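Local coordinates for protein haloacid dehalogenase-like hydrolase (Bacteroides thetaiotaomicron, PDB 2RBK) that is probably a magnesium-dependent phosphatase of the haloacid dehalogenase superfamily, whose active site holds a vanadate-derived group beside the metal ion, at residues Ser83-Ala94 and Ala142-Pro152. Sequence-based numbering, arbitrary orientation. Where two conformers were deposited one is given.
Sequences SAIPQEEVKAMA and ASNKEVIQMTP
The carbonyl oxygen of Ser143 is gripped from opposite faces of its plane by Gln87 NE2 at 2.9 Å and Lys91 NZ at 3.2 Å. Both donors stand one turn apart on helix 87-100, which packs with the loop and strand 149-152 in the alpha/beta cap domain of this HAD-type hydrolase. The case illustrates how one amide can pin a loop to a helix: Gln87 NE2 spends its second N-H on Lys145 O (2.8 Å), and both acceptors lie close to the amide plane, which fixes the rotation of the group. A bend at chi2 (69°) turns the amide onto the loop, while OE1 faces two waters, one of which takes the N-H of Val147. A leucine in place of Gln87 would probably leave the Lys145 carbonyl without this donor and take from Ser143 O one of its two grips, keeping the Lys91 bond. Just before the helix, where the chain enters the cap, the backbone N of Ile85 bonds almost straight to Val147 O (2.8 Å, 176° at the hydrogen). Next to these polar links the side chains that meet are apolar. Val90 CG1 rests on Val147 CG2, and Ile85 CD1 reaches Met150 CG. Phe106 of strand 104-107 adjoins Met150 and Ala94. Met150 extends to SD and then bends at chi3 (-68°), which lays its methyl against the helix: CE presses on Met93 CB at a tight 3.4 Å, while Met93 SD lies 3.8 Å from Pro152 CB.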
loop_
_atom_site.group_PDB
_atom_site.type_symbol
_atom_site.label_atom_id
_atom_site.label_comp_id
_atom_site.label_asym_id
_atom_site.label_seq_id
_atom_site.Cartn_x
_atom_site.Cartn_y
_atom_site.Cartn_z
ATOM N N SER A 83 4.022 -11.593 -7.798
ATOM C CA SER A 83 3.285 -12.780 -7.466
ATOM C C SER A 83 1.917 -12.749 -8.139
ATOM O O SER A 83 1.525 -11.751 -8.708
ATOM C CB SER A 83 3.094 -12.937 -5.932
ATOM O OG SER A 83 2.279 -11.898 -5.455
ATOM N N ALA A 84 1.208 -13.853 -8.034
ATOM C CA ALA A 84 -0.140 -13.958 -8.567
ATOM C C ALA A 84 -0.943 -14.839 -7.608
ATOM O O ALA A 84 -0.431 -15.754 -6.965
ATOM C CB ALA A 84 -0.159 -14.523 -9.948
ATOM N N ILE A 85 -2.248 -14.577 -7.540
ATOM C CA ILE A 85 -3.157 -15.290 -6.670
ATOM C C ILE A 85 -3.547 -16.620 -7.266
ATOM O O ILE A 85 -3.863 -16.684 -8.464
ATOM C CB ILE A 85 -4.392 -14.387 -6.411
ATOM C CG1 ILE A 85 -3.999 -13.103 -5.696
ATOM C CG2 ILE A 85 -5.440 -15.141 -5.627
ATOM C CD1 ILE A 85 -5.093 -12.088 -5.642
ATOM N N PRO A 86 -3.599 -17.686 -6.493
ATOM C CA PRO A 86 -4.125 -18.965 -6.990
ATOM C C PRO A 86 -5.486 -18.772 -7.692
ATOM O O PRO A 86 -6.374 -18.118 -7.156
ATOM C CB PRO A 86 -4.275 -19.797 -5.717
ATOM C CG PRO A 86 -3.140 -19.306 -4.858
ATOM C CD PRO A 86 -3.169 -17.807 -5.103
ATOM N N GLN A 87 -5.614 -19.390 -8.846
ATOM C CA GLN A 87 -6.812 -19.108 -9.636
ATOM C C GLN A 87 -8.072 -19.550 -8.898
ATOM O O GLN A 87 -9.126 -18.901 -9.037
ATOM C CB GLN A 87 -6.758 -19.789 -10.973
ATOM C CG GLN A 87 -7.662 -19.011 -11.966
ATOM C CD GLN A 87 -7.090 -17.673 -12.289
ATOM O OE1 GLN A 87 -5.851 -17.496 -12.274
ATOM N NE2 GLN A 87 -7.899 -16.681 -12.584
ATOM N N GLU A 88 -8.039 -20.622 -8.125
ATOM C CA GLU A 88 -9.241 -21.020 -7.399
ATOM C C GLU A 88 -9.713 -19.911 -6.482
ATOM O O GLU A 88 -10.933 -19.755 -6.241
ATOM C CB GLU A 88 -8.954 -22.277 -6.590
ATOM C CG GLU A 88 -8.962 -23.560 -7.278
ATOM C CD GLU A 88 -8.836 -24.809 -6.483
ATOM O OE1 GLU A 88 -8.845 -24.776 -5.228
ATOM O OE2 GLU A 88 -8.664 -25.880 -7.113
ATOM N N GLU A 89 -8.786 -19.198 -5.889
ATOM C CA GLU A 89 -9.133 -18.141 -4.913
ATOM C C GLU A 89 -9.610 -16.898 -5.645
ATOM O O GLU A 89 -10.511 -16.200 -5.145
ATOM C CB GLU A 89 -7.942 -17.922 -3.991
ATOM C CG GLU A 89 -7.626 -19.178 -3.204
ATOM C CD GLU A 89 -6.619 -19.086 -2.082
ATOM O OE1 GLU A 89 -6.666 -18.229 -1.248
ATOM O OE2 GLU A 89 -5.753 -20.004 -2.061
ATOM N N VAL A 90 -9.063 -16.593 -6.819
ATOM C CA VAL A 90 -9.623 -15.531 -7.652
ATOM C C VAL A 90 -11.086 -15.817 -7.992
ATOM O O VAL A 90 -11.971 -14.985 -7.830
ATOM C CB VAL A 90 -8.808 -15.349 -8.956
ATOM C CG1 VAL A 90 -9.455 -14.324 -9.878
ATOM C CG2 VAL A 90 -7.370 -14.967 -8.652
ATOM N N LYS A 91 -11.326 -17.041 -8.447
ATOM C CA LYS A 91 -12.691 -17.439 -8.844
ATOM C C LYS A 91 -13.623 -17.407 -7.654
ATOM O O LYS A 91 -14.775 -16.958 -7.792
ATOM C CB LYS A 91 -12.689 -18.827 -9.483
ATOM C CG LYS A 91 -11.971 -18.920 -10.828
ATOM C CD LYS A 91 -12.041 -20.277 -11.473
ATOM C CE LYS A 91 -11.321 -20.441 -12.779
ATOM N NZ LYS A 91 -11.437 -19.428 -13.862
ATOM N N ALA A 92 -13.157 -17.828 -6.479
ATOM C CA ALA A 92 -14.033 -17.836 -5.301
ATOM C C ALA A 92 -14.368 -16.446 -4.843
ATOM O O ALA A 92 -15.516 -16.152 -4.465
ATOM C CB ALA A 92 -13.414 -18.644 -4.181
ATOM N N MET A 93 -13.406 -15.523 -4.888
ATOM C CA MET A 93 -13.697 -14.133 -4.560
ATOM C C MET A 93 -14.674 -13.499 -5.543
ATOM O O MET A 93 -15.620 -12.818 -5.121
ATOM C CB MET A 93 -12.373 -13.351 -4.513
ATOM C CG MET A 93 -12.629 -11.907 -4.078
ATOM S SD MET A 93 -13.383 -11.593 -2.486
ATOM C CE MET A 93 -12.115 -12.190 -1.379
ATOM N N ALA A 94 -14.477 -13.752 -6.821
ATOM C CA ALA A 94 -15.392 -13.218 -7.832
ATOM C C ALA A 94 -16.809 -13.771 -7.609
ATOM O O ALA A 94 -17.771 -12.994 -7.685
ATOM C CB ALA A 94 -14.902 -13.566 -9.223
ATOM N N ALA A 142 -13.153 -11.338 -15.363
ATOM C CA ALA A 142 -12.180 -11.189 -14.260
ATOM C C ALA A 142 -11.756 -12.484 -13.652
ATOM O O ALA A 142 -10.564 -12.721 -13.260
ATOM C CB ALA A 142 -12.811 -10.302 -13.200
ATOM N N SER A 143 -12.685 -13.415 -13.520
ATOM C CA SER A 143 -12.381 -14.647 -12.807
ATOM C C SER A 143 -11.354 -15.480 -13.567
ATOM O O SER A 143 -10.804 -16.402 -12.941
ATOM C CB SER A 143 -13.767 -15.297 -12.641
ATOM O OG SER A 143 -14.074 -16.094 -13.773
ATOM N N ASN A 144 -11.094 -15.165 -14.813
ATOM C CA ASN A 144 -10.159 -15.912 -15.627
ATOM C C ASN A 144 -8.804 -15.254 -15.824
ATOM O O ASN A 144 -7.948 -15.835 -16.529
ATOM C CB ASN A 144 -10.774 -16.208 -17.030
ATOM C CG ASN A 144 -11.966 -17.156 -16.813
ATOM O OD1 ASN A 144 -11.795 -18.118 -16.022
ATOM N ND2 ASN A 144 -13.038 -16.876 -17.526
ATOM N N LYS A 145 -8.558 -14.098 -15.295
ATOM C CA LYS A 145 -7.350 -13.312 -15.420
ATOM C C LYS A 145 -6.270 -13.831 -14.480
ATOM O O LYS A 145 -6.553 -14.388 -13.447
ATOM C CB LYS A 145 -7.650 -11.841 -15.046
ATOM C CG LYS A 145 -8.631 -11.136 -16.052
ATOM C CD LYS A 145 -8.893 -9.708 -15.604
ATOM C CE LYS A 145 -9.709 -8.926 -16.628
ATOM N NZ LYS A 145 -8.808 -8.395 -17.687
ATOM N N GLU A 146 -5.043 -13.543 -14.840
ATOM C CA GLU A 146 -3.919 -13.728 -13.944
ATOM C C GLU A 146 -3.856 -12.484 -13.020
ATOM O O GLU A 146 -3.419 -11.410 -13.454
ATOM C CB GLU A 146 -2.699 -13.997 -14.802
ATOM C CG GLU A 146 -2.889 -15.138 -15.793
ATOM C CD GLU A 146 -3.313 -16.522 -15.350
ATOM O OE1 GLU A 146 -2.720 -16.977 -14.337
ATOM O OE2 GLU A 146 -4.178 -17.245 -15.953
ATOM N N VAL A 147 -4.302 -12.643 -11.819
ATOM C CA VAL A 147 -4.549 -11.531 -10.936
ATOM C C VAL A 147 -3.451 -11.447 -9.865
ATOM O O VAL A 147 -3.184 -12.437 -9.166
ATOM C CB VAL A 147 -5.942 -11.647 -10.321
ATOM C CG1 VAL A 147 -6.218 -10.533 -9.334
ATOM C CG2 VAL A 147 -7.004 -11.653 -11.413
ATOM N N ILE A 148 -2.876 -10.277 -9.725
ATOM C CA ILE A 148 -1.870 -9.983 -8.703
ATOM C C ILE A 148 -2.496 -9.497 -7.428
ATOM O O ILE A 148 -2.066 -9.867 -6.301
ATOM C CB ILE A 148 -0.856 -8.965 -9.221
ATOM C CG1 ILE A 148 -0.239 -9.473 -10.541
ATOM C CG2 ILE A 148 0.182 -8.660 -8.175
ATOM C CD1 ILE A 148 0.866 -8.644 -11.088
ATOM N N GLN A 149 -3.570 -8.707 -7.494
ATOM C CA GLN A 149 -4.266 -8.207 -6.330
ATOM C C GLN A 149 -5.758 -8.076 -6.664
ATOM O O GLN A 149 -6.117 -7.660 -7.750
ATOM C CB GLN A 149 -3.719 -6.844 -5.860
ATOM C CG GLN A 149 -4.418 -6.313 -4.607
ATOM C CD GLN A 149 -3.651 -5.132 -4.046
ATOM O OE1 GLN A 149 -2.719 -5.364 -3.236
ATOM N NE2 GLN A 149 -3.941 -3.912 -4.449
ATOM N N MET A 150 -6.603 -8.443 -5.689
ATOM C CA MET A 150 -8.028 -8.153 -5.763
ATOM C C MET A 150 -8.406 -7.238 -4.641
ATOM O O MET A 150 -7.898 -7.391 -3.526
ATOM C CB MET A 150 -8.856 -9.413 -5.621
ATOM C CG MET A 150 -8.636 -10.499 -6.510
ATOM S SD MET A 150 -9.503 -11.993 -6.165
ATOM C CE MET A 150 -8.979 -12.797 -4.727
ATOM N N THR A 151 -9.318 -6.338 -4.899
ATOM C CA THR A 151 -9.790 -5.367 -3.895
ATOM C C THR A 151 -11.306 -5.431 -3.804
ATOM O O THR A 151 -12.000 -4.665 -4.523
ATOM C CB THR A 151 -9.223 -3.997 -4.229
ATOM O OG1 THR A 151 -7.785 -4.102 -4.222
ATOM C CG2 THR A 151 -9.668 -3.000 -3.187
ATOM N N PRO A 152 -11.819 -6.346 -3.008
ATOM C CA PRO A 152 -13.264 -6.423 -2.784
ATOM C C PRO A 152 -13.744 -5.370 -1.805
ATOM O O PRO A 152 -13.108 -5.057 -0.807
ATOM C CB PRO A 152 -13.445 -7.849 -2.163
ATOM C CG PRO A 152 -12.147 -8.049 -1.450
ATOM C CD PRO A 152 -11.101 -7.471 -2.348
HETATM O O HOH W 1 -0.530 -11.866 -5.261
HETATM O O HOH W 2 -4.400 -15.423 -10.920
HETATM O O HOH W 3 -3.887 -19.302 -13.097
HETATM O O HOH W 4 -14.557 -19.209 -13.858
#